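Single-stranded DNA-binding protein 1 (Streptomyces coelicolor, PDB 4DAM) probably binds single-stranded DNA as a homotetramer, each subunit contributing an OB-fold domain, the part of the protein present here. Local coordinates at residues A[41-46]-A[63-68]. The protein carries 1 engineered substitution. Numbering follows the deposited sequence.
Sequences FRLAVT and NFFTVW
Six backbone hydrogen bonds tie 41-46 to 63-68 as antiparallel strands, two at each hydrogen-bonded pair: Phe41-Val67, Leu43-Phe65 and Val45-Asn63. The straightest is Leu43 N to Phe65 O (2.8 Å, 169° at the hydrogen), whereas Asn63 N to Val45 O is the most bent. In the intervening non-hydrogen-bonded pairs the strands draw closer, Arg42 CA to Thr66 CA being 4.6 Å, and Phe64 CA sends a C-H to Leu43 O (3.3 Å).

On the face carrying Arg42, Ala44, Phe64 and Thr66, the arginine runs extended from CG to NE and lays its guanidinium nearly parallel over the CB-CG end of the Phe64 ring. The two planes are 10° apart, and Arg42 NH2 lies 3.3 Å from Phe64 CG. Phe64 CE2 touches Ala44 CB at 3.7 Å.

The other face, with Phe41, Leu43, Val45, Phe65, Val67 and the polar Asn63, is buried and mostly apolar. Phe41 takes the crowded first torsion (chi1 63°), swinging its ring over Val67; Val67 CB makes a CH-pi contact 3.9 Å from the Phe41 ring centroid. Val67 CG2 meets Leu43 CB, while Val45 CG2 sits at the Phe65 ring edge.

This hairpin forms part of the OB-fold barrel: Leu43 and Val67 pack on strand 86-100, strand 17-33 bonds to the backbone of Arg42 and Ala44, strand 103-112 flanks Thr66, and Leu93 of a second subunit reaches Phe65.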
loop_
_atom_site.group_PDB
_atom_site.type_symbol
_atom_site.label_atom_id
_atom_site.label_comp_id
_atom_site.label_asym_id
_atom_site.label_seq_id
_atom_site.Cartn_x
_atom_site.Cartn_y
_atom_site.Cartn_z
ATOM N N PHE A 41 -0.894 -14.551 -15.596
ATOM C CA PHE A 41 -0.382 -13.694 -16.660
ATOM C C PHE A 41 0.736 -12.828 -16.131
ATOM O O PHE A 41 0.837 -12.572 -14.931
ATOM C CB PHE A 41 -1.479 -12.834 -17.309
ATOM C CG PHE A 41 -2.126 -11.863 -16.381
ATOM C CD1 PHE A 41 -1.685 -10.550 -16.311
ATOM C CD2 PHE A 41 -3.206 -12.246 -15.610
ATOM C CE1 PHE A 41 -2.296 -9.643 -15.442
ATOM C CE2 PHE A 41 -3.828 -11.348 -14.747
ATOM C CZ PHE A 41 -3.365 -10.047 -14.676
ATOM N N ARG A 42 1.555 -12.334 -17.049
ATOM C CA ARG A 42 2.618 -11.401 -16.697
ATOM C C ARG A 42 2.095 -9.982 -16.746
ATOM O O ARG A 42 1.371 -9.618 -17.654
ATOM C CB ARG A 42 3.781 -11.573 -17.652
ATOM C CG ARG A 42 5.069 -10.843 -17.314
ATOM C CD ARG A 42 6.129 -11.365 -18.284
ATOM N NE ARG A 42 7.469 -10.830 -18.096
ATOM C CZ ARG A 42 8.301 -11.156 -17.114
ATOM N NH1 ARG A 42 7.941 -12.004 -16.151
ATOM N NH2 ARG A 42 9.495 -10.594 -17.090
ATOM N N LEU A 43 2.458 -9.194 -15.742
ATOM C CA LEU A 43 2.063 -7.795 -15.628
ATOM C C LEU A 43 3.311 -6.922 -15.662
ATOM O O LEU A 43 4.265 -7.154 -14.909
ATOM C CB LEU A 43 1.332 -7.553 -14.308
ATOM C CG LEU A 43 0.844 -6.123 -14.018
ATOM C CD1 LEU A 43 -0.339 -5.757 -14.914
ATOM C CD2 LEU A 43 0.484 -5.961 -12.535
ATOM N N ALA A 44 3.299 -5.920 -16.528
ATOM C CA ALA A 44 4.386 -4.934 -16.635
ATOM C C ALA A 44 3.950 -3.610 -16.043
ATOM O O ALA A 44 2.983 -3.008 -16.512
ATOM C CB ALA A 44 4.790 -4.726 -18.091
ATOM N N VAL A 45 4.693 -3.146 -15.034
ATOM C CA VAL A 45 4.377 -1.909 -14.346
ATOM C C VAL A 45 5.549 -0.938 -14.519
ATOM O O VAL A 45 6.630 -1.147 -13.957
ATOM C CB VAL A 45 4.106 -2.180 -12.843
ATOM C CG1 VAL A 45 3.802 -0.890 -12.086
ATOM C CG2 VAL A 45 3.019 -3.234 -12.656
ATOM N N THR A 46 5.342 0.100 -15.322
ATOM C CA THR A 46 6.425 1.021 -15.669
ATOM C C THR A 46 6.270 2.341 -14.924
ATOM O O THR A 46 5.255 3.028 -15.067
ATOM C CB THR A 46 6.487 1.257 -17.193
ATOM O OG1 THR A 46 6.684 0.005 -17.844
ATOM C CG2 THR A 46 7.659 2.172 -17.557
ATOM N N ASN A 63 8.803 -2.867 -13.473
ATOM C CA ASN A 63 8.612 -4.031 -12.626
ATOM C C ASN A 63 7.760 -5.052 -13.382
ATOM O O ASN A 63 6.645 -4.732 -13.835
ATOM C CB ASN A 63 7.861 -3.685 -11.327
ATOM C CG ASN A 63 8.722 -3.004 -10.253
ATOM O OD1 ASN A 63 8.199 -2.330 -9.331
ATOM N ND2 ASN A 63 10.010 -3.176 -10.340
ATOM N N PHE A 64 8.228 -6.291 -13.452
ATOM C CA PHE A 64 7.416 -7.409 -13.935
ATOM C C PHE A 64 6.960 -8.289 -12.786
ATOM O O PHE A 64 7.750 -8.613 -11.894
ATOM C CB PHE A 64 8.181 -8.261 -14.939
ATOM C CG PHE A 64 8.448 -7.542 -16.237
ATOM C CD1 PHE A 64 9.638 -6.845 -16.421
ATOM C CD2 PHE A 64 7.489 -7.503 -17.239
ATOM C CE1 PHE A 64 9.896 -6.169 -17.613
ATOM C CE2 PHE A 64 7.754 -6.843 -18.434
ATOM C CZ PHE A 64 8.948 -6.170 -18.603
ATOM N N PHE A 65 5.687 -8.654 -12.832
ATOM C CA PHE A 65 5.078 -9.568 -11.882
ATOM C C PHE A 65 4.360 -10.680 -12.608
ATOM O O PHE A 65 3.816 -10.486 -13.695
ATOM C CB PHE A 65 4.038 -8.864 -11.022
ATOM C CG PHE A 65 4.544 -7.688 -10.253
ATOM C CD1 PHE A 65 4.472 -6.407 -10.777
ATOM C CD2 PHE A 65 5.071 -7.864 -8.984
ATOM C CE1 PHE A 65 4.925 -5.323 -10.066
ATOM C CE2 PHE A 65 5.533 -6.784 -8.271
ATOM C CZ PHE A 65 5.469 -5.505 -8.813
ATOM N N THR A 66 4.357 -11.859 -11.996
ATOM C CA THR A 66 3.442 -12.914 -12.418
ATOM C C THR A 66 2.213 -12.826 -11.535
ATOM O O THR A 66 2.308 -12.925 -10.304
ATOM C CB THR A 66 4.057 -14.300 -12.288
ATOM O OG1 THR A 66 5.249 -14.347 -13.089
ATOM C CG2 THR A 66 3.092 -15.359 -12.766
ATOM N N VAL A 67 1.078 -12.585 -12.154
ATOM C CA VAL A 67 -0.182 -12.450 -11.454
ATOM C C VAL A 67 -0.968 -13.748 -11.535
ATOM O O VAL A 67 -1.167 -14.317 -12.612
ATOM C CB VAL A 67 -1.053 -11.300 -12.025
ATOM C CG1 VAL A 67 -2.381 -11.204 -11.285
ATOM C CG2 VAL A 67 -0.305 -9.964 -12.016
ATOM N N TRP A 68 -1.424 -14.198 -10.363
ATOM C CA TRP A 68 -2.196 -15.416 -10.221
ATOM C C TRP A 68 -3.575 -15.092 -9.710
ATOM O O TRP A 68 -3.732 -14.319 -8.781
ATOM C CB TRP A 68 -1.537 -16.341 -9.215
ATOM C CG TRP A 68 -0.166 -16.792 -9.594
ATOM C CD1 TRP A 68 1.049 -16.164 -9.344
ATOM C CD2 TRP A 68 0.170 -17.999 -10.336
ATOM N NE1 TRP A 68 2.088 -16.896 -9.848
ATOM C CE2 TRP A 68 1.616 -18.015 -10.465
ATOM C CE3 TRP A 68 -0.568 -19.043 -10.870
ATOM C CZ2 TRP A 68 2.284 -19.057 -11.094
ATOM C CZ3 TRP A 68 0.123 -20.083 -11.522
ATOM C CH2 TRP A 68 1.508 -20.069 -11.641
#